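Side-chain contacts in probable glutathione reductase (Sinorhizobium meliloti, PDB 4DNA), which probably catalyses the NADPH-dependent reduction of glutathione disulfide to glutathione, working as a homodimer with one FAD bound in each subunit: residues A[281-284]-A[285-289]; A[33-36]-A[37-41]; A[439-442]-A[443-446]; A[322-326]-A[327-331]. One frame throughout, in Å; residues are numbered along the deposited sequence.

Contact 1: residues A[281-284]-A[285-289]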
loop_
_atom_site.group_PDB
_atom_site.type_symbol
_atom_site.label_atom_id
_atom_site.label_comp_id
_atom_site.label_asym_id
_atom_site.label_seq_id
_atom_site.Cartn_x
_atom_site.Cartn_y
_atom_site.Cartn_z
ATOM N N ARG A 281 2.793 39.565 -17.200
ATOM C CA ARG A 281 2.987 39.912 -15.790
ATOM C C ARG A 281 3.619 38.783 -14.972
ATOM O O ARG A 281 3.293 37.598 -15.158
ATOM C CB ARG A 281 1.645 40.290 -15.162
ATOM C CG ARG A 281 1.437 41.757 -14.843
ATOM C CD ARG A 281 0.513 41.828 -13.639
ATOM N NE ARG A 281 -0.225 43.085 -13.548
ATOM C CZ ARG A 281 -1.194 43.322 -12.661
ATOM N NH1 ARG A 281 -1.546 42.377 -11.790
ATOM N NH2 ARG A 281 -1.813 44.501 -12.646
ATOM N N THR A 282 4.505 39.174 -14.054
ATOM C CA THR A 282 5.260 38.235 -13.229
ATOM C C THR A 282 5.319 38.749 -11.800
ATOM O O THR A 282 5.507 39.943 -11.585
ATOM C CB THR A 282 6.690 38.041 -13.792
ATOM O OG1 THR A 282 7.007 36.656 -13.811
ATOM C CG2 THR A 282 7.761 38.809 -12.983
ATOM N N ASN A 283 5.166 37.855 -10.829
ATOM C CA ASN A 283 5.255 38.257 -9.431
ATOM C C ASN A 283 6.688 38.410 -8.946
ATOM O O ASN A 283 7.634 38.169 -9.690
ATOM C CB ASN A 283 4.432 37.339 -8.522
ATOM C CG ASN A 283 5.071 35.984 -8.288
ATOM O OD1 ASN A 283 6.233 35.740 -8.617
ATOM N ND2 ASN A 283 4.302 35.092 -7.684
ATOM N N GLU A 284 6.845 38.810 -7.693
ATOM C CA GLU A 284 8.166 39.150 -7.176
ATOM C C GLU A 284 9.081 37.944 -7.007
ATOM O O GLU A 284 10.303 38.079 -7.059
ATOM C CB GLU A 284 8.039 39.921 -5.880
ATOM C CG GLU A 284 7.491 41.317 -6.098
ATOM C CD GLU A 284 6.756 41.833 -4.881
ATOM O OE1 GLU A 284 6.583 41.044 -3.921
ATOM O OE2 GLU A 284 6.351 43.020 -4.887
ATOM N N LEU A 285 8.485 36.769 -6.817
ATOM C CA LEU A 285 9.232 35.513 -6.854
ATOM C C LEU A 285 9.550 35.011 -8.276
ATOM O O LEU A 285 10.125 33.932 -8.444
ATOM C CB LEU A 285 8.508 34.435 -6.043
ATOM C CG LEU A 285 8.971 34.140 -4.602
ATOM C CD1 LEU A 285 9.537 35.358 -3.866
ATOM C CD2 LEU A 285 7.846 33.467 -3.809
ATOM N N GLY A 286 9.187 35.791 -9.291
ATOM C CA GLY A 286 9.512 35.460 -10.679
ATOM C C GLY A 286 8.581 34.472 -11.374
ATOM O O GLY A 286 8.837 34.081 -12.518
ATOM N N ALA A 287 7.509 34.059 -10.702
ATOM C CA ALA A 287 6.533 33.155 -11.310
ATOM C C ALA A 287 5.528 33.923 -12.162
ATOM O O ALA A 287 5.214 35.090 -11.870
ATOM C CB ALA A 287 5.817 32.337 -10.249
ATOM N N ILE A 288 5.045 33.271 -13.219
ATOM C CA ILE A 288 3.992 33.828 -14.060
ATOM C C ILE A 288 2.663 33.808 -13.310
ATOM O O ILE A 288 2.295 32.802 -12.693
ATOM C CB ILE A 288 3.845 33.071 -15.399
ATOM C CG1 ILE A 288 5.105 33.235 -16.261
ATOM C CG2 ILE A 288 2.627 33.576 -16.159
ATOM C CD1 ILE A 288 5.303 32.169 -17.313
ATOM N N ILE A 289 1.963 34.938 -13.346
ATOM C CA ILE A 289 0.653 35.065 -12.723
ATOM C C ILE A 289 -0.451 34.599 -13.680
ATOM O O ILE A 289 -0.560 35.085 -14.817
ATOM C CB ILE A 289 0.415 36.510 -12.258
ATOM C CG1 ILE A 289 1.293 36.804 -11.046
ATOM C CG2 ILE A 289 -1.051 36.758 -11.931
ATOM C CD1 ILE A 289 1.476 38.282 -10.769
#
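Asn283 folds its amide back across the bend, onto Ala287: CG sits between the backbone N and the carbonyl carbon (chi1 75°), and OD1 is thereby brought over the chain of 285-287. There it accepts a hydrogen bond from Ala287 N at 3.0 Å, the donor lying well above the amide plane rather than in line with a lone pair. The backbone of the same residue grips the far arm twice. Asn283 N gives a hydrogen bond to Ala287 O (3.0 Å), and Asn283 O receives Gly286 N (2.9 Å). The result is a type I turn from Asn283 to Gly286 with a G1 bulge, Gly286 and Ala287 lying opposite Asn283, and the positive phi of Gly286 (82°) suits glycine. Thr282 and Ile288 form a single beta bridge beyond it. Thr282 OG1 adds a weak bond to Ala287 O at 3.1 Å, and Ile289 N a weak one to Arg281 O. On the side of Asn283 away from the amide, Ile289 brings its CD1 up to Asn283 CB at 3.8 Å. The other end of the amide is held as well, since ND2 makes a weak bond to Asp309. A leucine here would probably leave Ala287 N without its side-chain acceptor and Asp309 without this weak donor. Gly286 O is bonded to Thr270 OG1, tying the bend to the loop just after strand 266-268. Ala287 N meets the side-chain oxygen and Ala287 O the backbone amide of the same asparagine, so backbone and side chain together tie the two arms.

Contact 2: residues A[33-36]-A[37-41]. With FAD (flavin-adenine dinucleotide), chain C.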
loop_
_atom_site.group_PDB
_atom_site.type_symbol
_atom_site.label_atom_id
_atom_site.label_comp_id
_atom_site.label_asym_id
_atom_site.label_seq_id
_atom_site.Cartn_x
_atom_site.Cartn_y
_atom_site.Cartn_z
ATOM N N ILE A 33 6.336 22.087 -30.588
ATOM C CA ILE A 33 6.879 22.034 -29.225
ATOM C C ILE A 33 8.411 22.062 -29.176
ATOM O O ILE A 33 9.082 21.349 -29.927
ATOM C CB ILE A 33 6.292 20.844 -28.405
ATOM C CG1 ILE A 33 6.888 20.795 -26.983
ATOM C CG2 ILE A 33 6.450 19.522 -29.150
ATOM C CD1 ILE A 33 6.060 20.042 -25.960
ATOM N N ALA A 34 8.948 22.889 -28.284
ATOM C CA ALA A 34 10.390 23.058 -28.154
ATOM C C ALA A 34 10.914 22.706 -26.762
ATOM O O ALA A 34 10.441 23.250 -25.756
ATOM C CB ALA A 34 10.773 24.483 -28.513
ATOM N N GLU A 35 11.890 21.799 -26.707
ATOM C CA GLU A 35 12.595 21.519 -25.453
ATOM C C GLU A 35 14.088 21.819 -25.595
ATOM O O GLU A 35 14.744 21.325 -26.517
ATOM C CB GLU A 35 12.352 20.079 -24.979
ATOM C CG GLU A 35 13.315 19.579 -23.908
ATOM C CD GLU A 35 13.056 20.167 -22.522
ATOM O OE1 GLU A 35 11.928 20.010 -22.013
ATOM O OE2 GLU A 35 13.983 20.764 -21.921
ATOM N N GLU A 36 14.612 22.623 -24.668
ATOM C CA GLU A 36 16.003 23.084 -24.690
ATOM C C GLU A 36 17.018 22.113 -24.061
ATOM O O GLU A 36 18.194 22.457 -23.856
ATOM C CB GLU A 36 16.106 24.434 -23.977
ATOM C CG GLU A 36 15.961 24.387 -22.460
ATOM C CD GLU A 36 16.405 25.682 -21.798
ATOM O OE1 GLU A 36 17.004 26.544 -22.495
ATOM O OE2 GLU A 36 16.162 25.845 -20.582
ATOM N N PHE A 37 16.569 20.908 -23.740
ATOM C CA PHE A 37 17.403 19.990 -22.988
ATOM C C PHE A 37 16.983 18.553 -23.301
ATOM O O PHE A 37 17.503 17.958 -24.256
ATOM C CB PHE A 37 17.383 20.346 -21.480
ATOM C CG PHE A 37 18.210 19.426 -20.612
ATOM C CD1 PHE A 37 19.508 19.059 -20.979
ATOM C CD2 PHE A 37 17.694 18.932 -19.410
ATOM C CE1 PHE A 37 20.260 18.207 -20.181
ATOM C CE2 PHE A 37 18.448 18.082 -18.604
ATOM C CZ PHE A 37 19.732 17.721 -18.994
ATOM N N ARG A 38 16.036 18.010 -22.530
ATOM C CA ARG A 38 15.587 16.619 -22.687
ATOM C C ARG A 38 14.080 16.467 -22.469
ATOM O O ARG A 38 13.556 16.853 -21.419
ATOM C CB ARG A 38 16.354 15.687 -21.739
ATOM C CG ARG A 38 17.794 15.415 -22.132
ATOM C CD ARG A 38 18.438 14.411 -21.193
ATOM N NE ARG A 38 18.191 13.027 -21.588
ATOM C CZ ARG A 38 18.673 11.968 -20.939
ATOM N NH1 ARG A 38 19.432 12.120 -19.859
ATOM N NH2 ARG A 38 18.398 10.747 -21.375
ATOM N N TYR A 39 13.400 15.905 -23.473
ATOM C CA TYR A 39 11.948 15.684 -23.443
ATOM C C TYR A 39 11.512 14.743 -22.313
ATOM O O TYR A 39 12.143 13.707 -22.071
ATOM C CB TYR A 39 11.443 15.189 -24.811
ATOM C CG TYR A 39 11.199 16.319 -25.801
ATOM C CD1 TYR A 39 10.003 17.058 -25.781
ATOM C CD2 TYR A 39 12.164 16.664 -26.746
ATOM C CE1 TYR A 39 9.782 18.097 -26.672
ATOM C CE2 TYR A 39 11.949 17.697 -27.646
ATOM C CZ TYR A 39 10.762 18.410 -27.605
ATOM O OH TYR A 39 10.563 19.444 -28.497
ATOM N N GLY A 40 10.432 15.115 -21.623
ATOM C CA GLY A 40 9.968 14.381 -20.442
ATOM C C GLY A 40 10.061 15.249 -19.202
ATOM O O GLY A 40 9.352 15.009 -18.226
ATOM N N GLY A 41 10.947 16.248 -19.240
ATOM C CA GLY A 41 11.027 17.283 -18.209
ATOM C C GLY A 41 11.620 16.815 -16.897
ATOM O O GLY A 41 12.101 15.685 -16.798
HETATM P PA FAD C . 9.095 20.570 -16.150
HETATM O O1A FAD C . 9.915 21.325 -15.118
HETATM O O2A FAD C . 8.757 19.103 -16.002
HETATM O O5B FAD C . 9.792 20.737 -17.587
HETATM C C5B FAD C . 9.628 21.903 -18.403
HETATM C C4B FAD C . 10.670 21.786 -19.505
HETATM O O4B FAD C . 10.847 23.000 -20.232
HETATM C C3B FAD C . 12.016 21.430 -18.902
HETATM O O3B FAD C . 12.456 20.192 -19.478
HETATM C C2B FAD C . 12.908 22.608 -19.239
HETATM O O2B FAD C . 14.249 22.192 -19.501
HETATM C C1B FAD C . 12.241 23.208 -20.469
HETATM N N9A FAD C . 12.469 24.662 -20.639
HETATM C C8A FAD C . 12.638 25.539 -19.632
HETATM N N7A FAD C . 12.795 26.808 -20.080
HETATM C C5A FAD C . 12.717 26.746 -21.414
HETATM C C6A FAD C . 12.801 27.748 -22.488
HETATM N N6A FAD C . 13.014 29.040 -22.137
HETATM N N1A FAD C . 12.669 27.316 -23.770
HETATM C C2A FAD C . 12.470 26.005 -24.056
HETATM N N3A FAD C . 12.384 25.037 -23.115
HETATM C C4A FAD C . 12.499 25.339 -21.792
HETATM N N1 FAD C . 6.364 15.682 -8.288
HETATM C C2 FAD C . 5.529 14.688 -7.909
HETATM O O2 FAD C . 4.313 14.775 -8.187
HETATM N N3 FAD C . 5.972 13.609 -7.238
HETATM C C4 FAD C . 7.265 13.438 -6.895
HETATM O O4 FAD C . 7.634 12.408 -6.279
HETATM C C4X FAD C . 8.239 14.493 -7.271
HETATM N N5 FAD C . 9.552 14.397 -6.970
HETATM C C5X FAD C . 10.411 15.384 -7.341
HETATM C C6 FAD C . 11.767 15.284 -7.029
HETATM C C7 FAD C . 12.657 16.299 -7.398
HETATM C C7M FAD C . 14.113 16.142 -7.039
HETATM C C8 FAD C . 12.161 17.495 -8.150
HETATM C C8M FAD C . 13.072 18.610 -8.588
HETATM C C9 FAD C . 10.812 17.597 -8.460
HETATM C C9A FAD C . 9.921 16.593 -8.084
HETATM N N10 FAD C . 8.554 16.708 -8.408
HETATM C C10 FAD C . 7.689 15.661 -8.010
HETATM C "C1'" FAD C . 8.072 17.898 -9.132
HETATM C "C2'" FAD C . 7.834 17.652 -10.615
HETATM O "O2'" FAD C . 9.028 17.138 -11.213
HETATM C "C3'" FAD C . 7.374 18.938 -11.304
HETATM O "O3'" FAD C . 6.306 19.499 -10.532
HETATM C "C4'" FAD C . 6.890 18.714 -12.737
HETATM O "O4'" FAD C . 7.993 18.305 -13.555
HETATM C "C5'" FAD C . 6.280 19.980 -13.315
HETATM O "O5'" FAD C . 6.526 20.004 -14.719
HETATM P P FAD C . 6.369 21.325 -15.638
HETATM O O1P FAD C . 5.284 21.088 -16.671
HETATM O O2P FAD C . 6.324 22.556 -14.764
HETATM O O3P FAD C . 7.743 21.385 -16.469
#
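The ring of Tyr39 carries Glu35 CB over the centre of one face, a CH-pi contact with CB 3.5 Å from the ring centroid and nearly on its normal. At the ring edge, close to its plane, Ile33 CG1 approaches Tyr39 CE1 at 4.0 Å. The Phe37 ring has Arg38 CG above one face. Tyr39 OH is hydrogen-bonded to Leu111 O on the neighbouring strand 109-112 and lies 2.8 Å from Ile33 O. A leucine in its place would probably leave Leu111 O without this hydroxyl and strip Glu35 CB of the aromatic face beneath it. Strand 31-35 belongs to the parallel sheet of a Rossmann-type FAD-binding fold, and an acidic residue at the end of this second strand commonly holds the adenosine ribose. Glu35 does so here: with CG anti to the backbone N (chi1 165°) and the chain bent at the next bond (chi2 74°), its carboxylate swings to the sugar. OE1 accepts FAD O3B at 2.6 Å and OE2 accepts FAD O2B at 2.8 Å, two neighbouring hydroxyls held by one group. Glu36 runs past the adenine instead, its CG 3.7 Å from FAD C4A, while OE1 makes a salt bridge to Arg114. Further round the bend, Gly41 CA lies 3.5 Å from FAD O3B, and a CB there would run into a phosphate oxygen of the cofactor.

Contact 3: residues A[439-442]-A[443-446]. With FAD (flavin-adenine dinucleotide), chain D.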
loop_
_atom_site.group_PDB
_atom_site.type_symbol
_atom_site.label_atom_id
_atom_site.label_comp_id
_atom_site.label_asym_id
_atom_site.label_seq_id
_atom_site.Cartn_x
_atom_site.Cartn_y
_atom_site.Cartn_z
ATOM N N HIS A 439 -7.089 -8.310 7.433
ATOM C CA HIS A 439 -6.067 -8.789 8.339
ATOM C C HIS A 439 -5.227 -9.899 7.739
ATOM O O HIS A 439 -5.759 -10.772 7.045
ATOM C CB HIS A 439 -6.748 -9.263 9.607
ATOM C CG HIS A 439 -5.798 -9.610 10.716
ATOM N ND1 HIS A 439 -5.286 -8.686 11.540
ATOM C CD2 HIS A 439 -5.289 -10.830 11.126
ATOM C CE1 HIS A 439 -4.487 -9.280 12.434
ATOM N NE2 HIS A 439 -4.495 -10.594 12.186
ATOM N N PRO A 440 -3.895 -9.870 7.981
ATOM C CA PRO A 440 -3.203 -8.795 8.679
ATOM C C PRO A 440 -2.638 -7.717 7.739
ATOM O O PRO A 440 -1.887 -8.034 6.819
ATOM C CB PRO A 440 -2.082 -9.529 9.425
ATOM C CG PRO A 440 -1.917 -10.845 8.739
ATOM C CD PRO A 440 -2.981 -10.987 7.690
ATOM N N THR A 441 -3.038 -6.467 7.972
ATOM C CA THR A 441 -2.477 -5.299 7.292
ATOM C C THR A 441 -2.090 -4.210 8.301
ATOM O O THR A 441 -2.348 -4.328 9.499
ATOM C CB THR A 441 -3.466 -4.663 6.292
ATOM O OG1 THR A 441 -4.667 -4.285 6.979
ATOM C CG2 THR A 441 -3.794 -5.606 5.101
ATOM N N ALA A 442 -1.442 -3.167 7.793
ATOM C CA ALA A 442 -1.194 -1.924 8.519
ATOM C C ALA A 442 -2.485 -1.111 8.548
ATOM O O ALA A 442 -2.921 -0.640 9.602
ATOM C CB ALA A 442 -0.096 -1.135 7.823
ATOM N N ALA A 443 -3.089 -0.988 7.364
ATOM C CA ALA A 443 -4.298 -0.207 7.106
ATOM C C ALA A 443 -5.505 -0.487 7.995
ATOM O O ALA A 443 -6.366 0.377 8.130
ATOM C CB ALA A 443 -4.689 -0.347 5.641
ATOM N N GLU A 444 -5.591 -1.671 8.593
ATOM C CA GLU A 444 -6.744 -1.956 9.453
ATOM C C GLU A 444 -6.785 -1.122 10.743
ATOM O O GLU A 444 -7.832 -1.025 11.401
ATOM C CB GLU A 444 -6.839 -3.428 9.792
ATOM C CG GLU A 444 -5.586 -4.002 10.401
ATOM C CD GLU A 444 -5.763 -5.460 10.740
ATOM O OE1 GLU A 444 -6.838 -5.805 11.270
ATOM O OE2 GLU A 444 -4.846 -6.260 10.463
ATOM N N GLU A 445 -5.654 -0.522 11.104
ATOM C CA GLU A 445 -5.621 0.368 12.264
ATOM C C GLU A 445 -6.447 1.642 12.050
ATOM O O GLU A 445 -6.875 2.271 13.022
ATOM C CB GLU A 445 -4.184 0.727 12.646
ATOM C CG GLU A 445 -3.268 -0.468 12.841
ATOM C CD GLU A 445 -3.645 -1.311 14.029
ATOM O OE1 GLU A 445 -4.340 -0.782 14.924
ATOM O OE2 GLU A 445 -3.242 -2.499 14.059
ATOM N N LEU A 446 -6.665 2.017 10.787
ATOM C CA LEU A 446 -7.497 3.179 10.458
ATOM C C LEU A 446 -8.990 2.879 10.617
ATOM O O LEU A 446 -9.789 3.798 10.817
ATOM C CB LEU A 446 -7.218 3.682 9.045
ATOM C CG LEU A 446 -5.869 4.304 8.684
ATOM C CD1 LEU A 446 -5.570 4.037 7.218
ATOM C CD2 LEU A 446 -5.857 5.795 8.953
HETATM P PA FAD D . -10.324 -19.972 16.163
HETATM O O1A FAD D . -9.829 -21.219 15.476
HETATM O O2A FAD D . -9.540 -18.677 16.052
HETATM O O5B FAD D . -10.604 -20.272 17.726
HETATM C C5B FAD D . -11.021 -21.557 18.155
HETATM C C4B FAD D . -10.102 -22.101 19.237
HETATM O O4B FAD D . -10.895 -22.842 20.169
HETATM C C3B FAD D . -9.064 -23.062 18.678
HETATM O O3B FAD D . -7.757 -22.615 19.048
HETATM C C2B FAD D . -9.345 -24.400 19.329
HETATM O O2B FAD D . -8.155 -25.020 19.828
HETATM C C1B FAD D . -10.257 -24.074 20.495
HETATM N N9A FAD D . -11.299 -25.097 20.722
HETATM C C8A FAD D . -11.970 -25.795 19.779
HETATM N N7A FAD D . -12.866 -26.636 20.350
HETATM C C5A FAD D . -12.774 -26.467 21.680
HETATM C C6A FAD D . -13.435 -27.036 22.864
HETATM N N6A FAD D . -14.399 -27.978 22.716
HETATM N N1A FAD D . -13.046 -26.579 24.079
HETATM C C2A FAD D . -12.092 -25.645 24.237
HETATM N N3A FAD D . -11.449 -25.095 23.203
HETATM C C4A FAD D . -11.743 -25.453 21.928
HETATM N N1 FAD D . -8.073 -14.970 8.498
HETATM C C2 FAD D . -7.852 -13.681 8.117
HETATM O O2 FAD D . -8.680 -12.783 8.441
HETATM N N3 FAD D . -6.759 -13.332 7.393
HETATM C C4 FAD D . -5.814 -14.201 7.000
HETATM O O4 FAD D . -4.827 -13.809 6.336
HETATM C C4X FAD D . -5.992 -15.626 7.376
HETATM N N5 FAD D . -5.102 -16.586 7.021
HETATM C C5X FAD D . -5.283 -17.881 7.370
HETATM C C6 FAD D . -4.336 -18.836 6.990
HETATM C C7 FAD D . -4.491 -20.178 7.336
HETATM C C7M FAD D . -3.459 -21.186 6.909
HETATM C C8 FAD D . -5.688 -20.581 8.131
HETATM C C8M FAD D . -5.901 -22.010 8.535
HETATM C C9 FAD D . -6.631 -19.627 8.512
HETATM C C9A FAD D . -6.479 -18.284 8.164
HETATM N N10 FAD D . -7.426 -17.299 8.554
HETATM C C10 FAD D . -7.213 -15.960 8.163
HETATM C "C1'" FAD D . -8.630 -17.658 9.313
HETATM C "C2'" FAD D . -8.639 -17.248 10.770
HETATM O "O2'" FAD D . -7.648 -18.008 11.446
HETATM C "C3'" FAD D . -9.982 -17.646 11.356
HETATM O "O3'" FAD D . -11.027 -17.313 10.421
HETATM C "C4'" FAD D . -10.239 -17.026 12.727
HETATM O "O4'" FAD D . -9.259 -17.482 13.673
HETATM C "C5'" FAD D . -11.614 -17.428 13.227
HETATM O "O5'" FAD D . -11.611 -17.236 14.623
HETATM P P FAD D . -12.425 -18.163 15.647
HETATM O O1P FAD D . -12.074 -17.555 16.980
HETATM O O2P FAD D . -13.856 -18.367 15.206
HETATM O O3P FAD D . -11.769 -19.631 15.549
#
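His439 and Glu444 are joined by a histidine-carboxylate hydrogen bond, the ND1 of the ring meeting Glu444 OE2 at 2.7 Å. The pair lies in the dimerisation domain of this class I pyridine nucleotide-disulfide oxidoreductase, in which His439 is the predicted proton acceptor. OE2 uses its syn lone pair, yet it stands somewhat out of the imidazole plane, and ring and carboxylate are turned 77° apart. A weaker branch runs from ND1 to Glu444 OE1 at 3.3 Å. The same OE2 also takes Thr441 N at 3.1 Å, from its anti side and tilted out of the carboxylate plane. Two donors therefore grip one oxygen, which is likely to fix the carboxylate and, through ND1, the rotation of the imidazole. Glu444 reaches back with CG between its backbone N and carbonyl carbon (chi1 54°), the chain extended beyond. Thr441 OG1 receives Glu444 N in a weak bond at 3.2 Å and is also bonded to Val438 O, so the hydroxyl links the chain before His439 to the first helical residues. Across the dimer interface His439 packs on Cys43 of the second subunit, one half of the redox-active disulfide. Glu414 of that subunit takes the amides of Ala442 and Ala443. Pro440, which follows a cis peptide bond, lays CB over one face of the imidazole. The backbone reaches the flavin as well, His439 O accepting FAD N3, of the cofactor held by the second subunit, at 2.8 Å.

Contact 4: residues A[322-326]-A[327-331]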
loop_
_atom_site.group_PDB
_atom_site.type_symbol
_atom_site.label_atom_id
_atom_site.label_comp_id
_atom_site.label_asym_id
_atom_site.label_seq_id
_atom_site.Cartn_x
_atom_site.Cartn_y
_atom_site.Cartn_z
HETATM N N MSE A 322 -4.847 19.418 -19.093
HETATM C CA MSE A 322 -6.092 18.857 -19.588
HETATM C C MSE A 322 -7.141 19.908 -19.461
HETATM O O MSE A 322 -7.861 20.185 -20.411
HETATM C CB MSE A 322 -6.504 17.644 -18.788
HETATM C CG MSE A 322 -5.469 16.544 -18.958
HETATM SE SE MSE A 322 -6.168 14.877 -18.162
HETATM C CE MSE A 322 -6.460 15.463 -16.281
ATOM N N CYS A 323 -7.233 20.524 -18.295
ATOM C CA CYS A 323 -8.140 21.649 -18.130
ATOM C C CYS A 323 -7.925 22.734 -19.171
ATOM O O CYS A 323 -8.886 23.356 -19.615
ATOM C CB CYS A 323 -8.079 22.203 -16.714
ATOM S SG CYS A 323 -8.915 21.068 -15.601
ATOM N N PHE A 324 -6.675 22.938 -19.579
ATOM C CA PHE A 324 -6.395 23.852 -20.673
ATOM C C PHE A 324 -7.007 23.372 -22.007
ATOM O O PHE A 324 -7.739 24.123 -22.650
ATOM C CB PHE A 324 -4.895 24.115 -20.844
ATOM C CG PHE A 324 -4.540 24.589 -22.226
ATOM C CD1 PHE A 324 -4.895 25.859 -22.652
ATOM C CD2 PHE A 324 -3.912 23.736 -23.129
ATOM C CE1 PHE A 324 -4.604 26.283 -23.934
ATOM C CE2 PHE A 324 -3.618 24.157 -24.420
ATOM C CZ PHE A 324 -3.962 25.432 -24.819
ATOM N N ILE A 325 -6.695 22.145 -22.433
ATOM C CA ILE A 325 -7.251 21.610 -23.674
ATOM C C ILE A 325 -8.772 21.765 -23.689
ATOM O O ILE A 325 -9.353 22.213 -24.676
ATOM C CB ILE A 325 -6.819 20.141 -23.914
ATOM C CG1 ILE A 325 -5.814 20.065 -25.071
ATOM C CG2 ILE A 325 -8.012 19.255 -24.271
ATOM C CD1 ILE A 325 -4.423 20.562 -24.748
ATOM N N GLU A 326 -9.395 21.411 -22.570
ATOM C CA GLU A 326 -10.831 21.540 -22.378
ATOM C C GLU A 326 -11.243 23.004 -22.560
ATOM O O GLU A 326 -11.944 23.321 -23.520
ATOM C CB GLU A 326 -11.222 21.005 -20.986
ATOM C CG GLU A 326 -12.563 20.274 -20.911
ATOM C CD GLU A 326 -12.559 18.900 -21.567
ATOM O OE1 GLU A 326 -11.501 18.241 -21.593
ATOM O OE2 GLU A 326 -13.628 18.472 -22.054
ATOM N N THR A 327 -10.772 23.886 -21.667
ATOM C CA THR A 327 -11.089 25.316 -21.727
ATOM C C THR A 327 -10.941 25.885 -23.138
ATOM O O THR A 327 -11.919 26.308 -23.735
ATOM C CB THR A 327 -10.241 26.155 -20.739
ATOM O OG1 THR A 327 -10.599 25.841 -19.382
ATOM C CG2 THR A 327 -10.461 27.645 -20.980
ATOM N N GLU A 328 -9.725 25.864 -23.672
ATOM C CA GLU A 328 -9.415 26.509 -24.941
ATOM C C GLU A 328 -9.999 25.794 -26.168
ATOM O O GLU A 328 -10.240 26.428 -27.195
ATOM C CB GLU A 328 -7.899 26.678 -25.087
ATOM C CG GLU A 328 -7.406 27.204 -26.434
ATOM C CD GLU A 328 -7.727 28.673 -26.676
ATOM O OE1 GLU A 328 -7.949 29.413 -25.698
ATOM O OE2 GLU A 328 -7.754 29.093 -27.849
ATOM N N TYR A 329 -10.250 24.493 -26.074
ATOM C CA TYR A 329 -10.653 23.761 -27.271
ATOM C C TYR A 329 -12.032 23.110 -27.258
ATOM O O TYR A 329 -12.701 23.104 -28.279
ATOM C CB TYR A 329 -9.579 22.753 -27.669
ATOM C CG TYR A 329 -8.285 23.404 -28.100
ATOM C CD1 TYR A 329 -8.277 24.366 -29.112
ATOM C CD2 TYR A 329 -7.062 23.055 -27.506
ATOM C CE1 TYR A 329 -7.096 24.963 -29.523
ATOM C CE2 TYR A 329 -5.874 23.650 -27.911
ATOM C CZ TYR A 329 -5.902 24.600 -28.920
ATOM O OH TYR A 329 -4.750 25.206 -29.345
ATOM N N LYS A 330 -12.456 22.554 -26.129
ATOM C CA LYS A 330 -13.760 21.879 -26.056
ATOM C C LYS A 330 -14.871 22.800 -25.533
ATOM O O LYS A 330 -15.928 22.331 -25.093
ATOM C CB LYS A 330 -13.677 20.590 -25.210
ATOM C CG LYS A 330 -12.789 19.468 -25.760
ATOM C CD LYS A 330 -13.067 19.107 -27.226
ATOM C CE LYS A 330 -14.436 18.457 -27.469
ATOM N NZ LYS A 330 -14.763 18.288 -28.918
ATOM N N ASN A 331 -14.619 24.108 -25.580
ATOM C CA ASN A 331 -15.554 25.132 -25.087
ATOM C C ASN A 331 -16.213 24.777 -23.761
ATOM O O ASN A 331 -17.356 25.143 -23.491
ATOM C CB ASN A 331 -16.600 25.452 -26.152
ATOM C CG ASN A 331 -15.970 25.877 -27.459
ATOM O OD1 ASN A 331 -15.203 26.843 -27.501
ATOM N ND2 ASN A 331 -16.274 25.148 -28.535
#
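Thr327 N, Glu328 N, Tyr329 N and Lys330 N bond to the carbonyls four residues back, from Cys323 O to Glu326 O, and at the wider pi-type turn of 327-329 Lys330 N also makes a weak i+5 bond to Ile325 O. Thr327 OG1 bonds to Cys323 O too, at 3.0 Å, meeting it on the face opposite to the Thr327 amide, so one carbonyl accepts both donors of the residue. OG1 stands beside the backbone N (chi1 -68°), which lets it fold back onto the preceding turn. Phe324 and Glu328 lie side by side and point the same way: Glu328 CB touches Phe324 CE1 at 3.5 Å. Phe324 CZ meets Tyr329 CE2 at 4.0 Å, the two rings inclined at 70°. Ile325 CG1 comes to Tyr329 CD2 at 4.1 Å. The carboxylates have partners beyond: Glu328 with Tyr302 and Arg136, Glu326 with Asn332. Phe324 and Tyr329 both lean on Leu8 of strand 6-11, and Ile325 and Tyr329 on Ala24 of helix 15-25. This is the C-terminal end of helix 314-329 laid against the Rossmann-type FAD-binding fold, the far end from Thr314, whose amide bonds to the cofactor.

How the contacts relate
From the N terminus the chain passes contact 2 first, where it leaves strand 31-35 and turns into helix 41-46. Contact 1 follows in the loop before strand 301-303, then contact 4, which sets the end of helix 314-329 against strand 6-11 and helix 15-25, and contact 3 comes last. Contacts 1 to 3 each close a short local bend, and contact 4 joins successive turns of one helix; none nests in or crosses another. Contacts 1, 2 and 4 cluster about the FAD-binding half, with centres 22 to 24 Å apart. Contact 3 lies in the dimerisation domain, its centre 42 to 46 Å from theirs, and belongs to the site completed by the FAD of the second subunit.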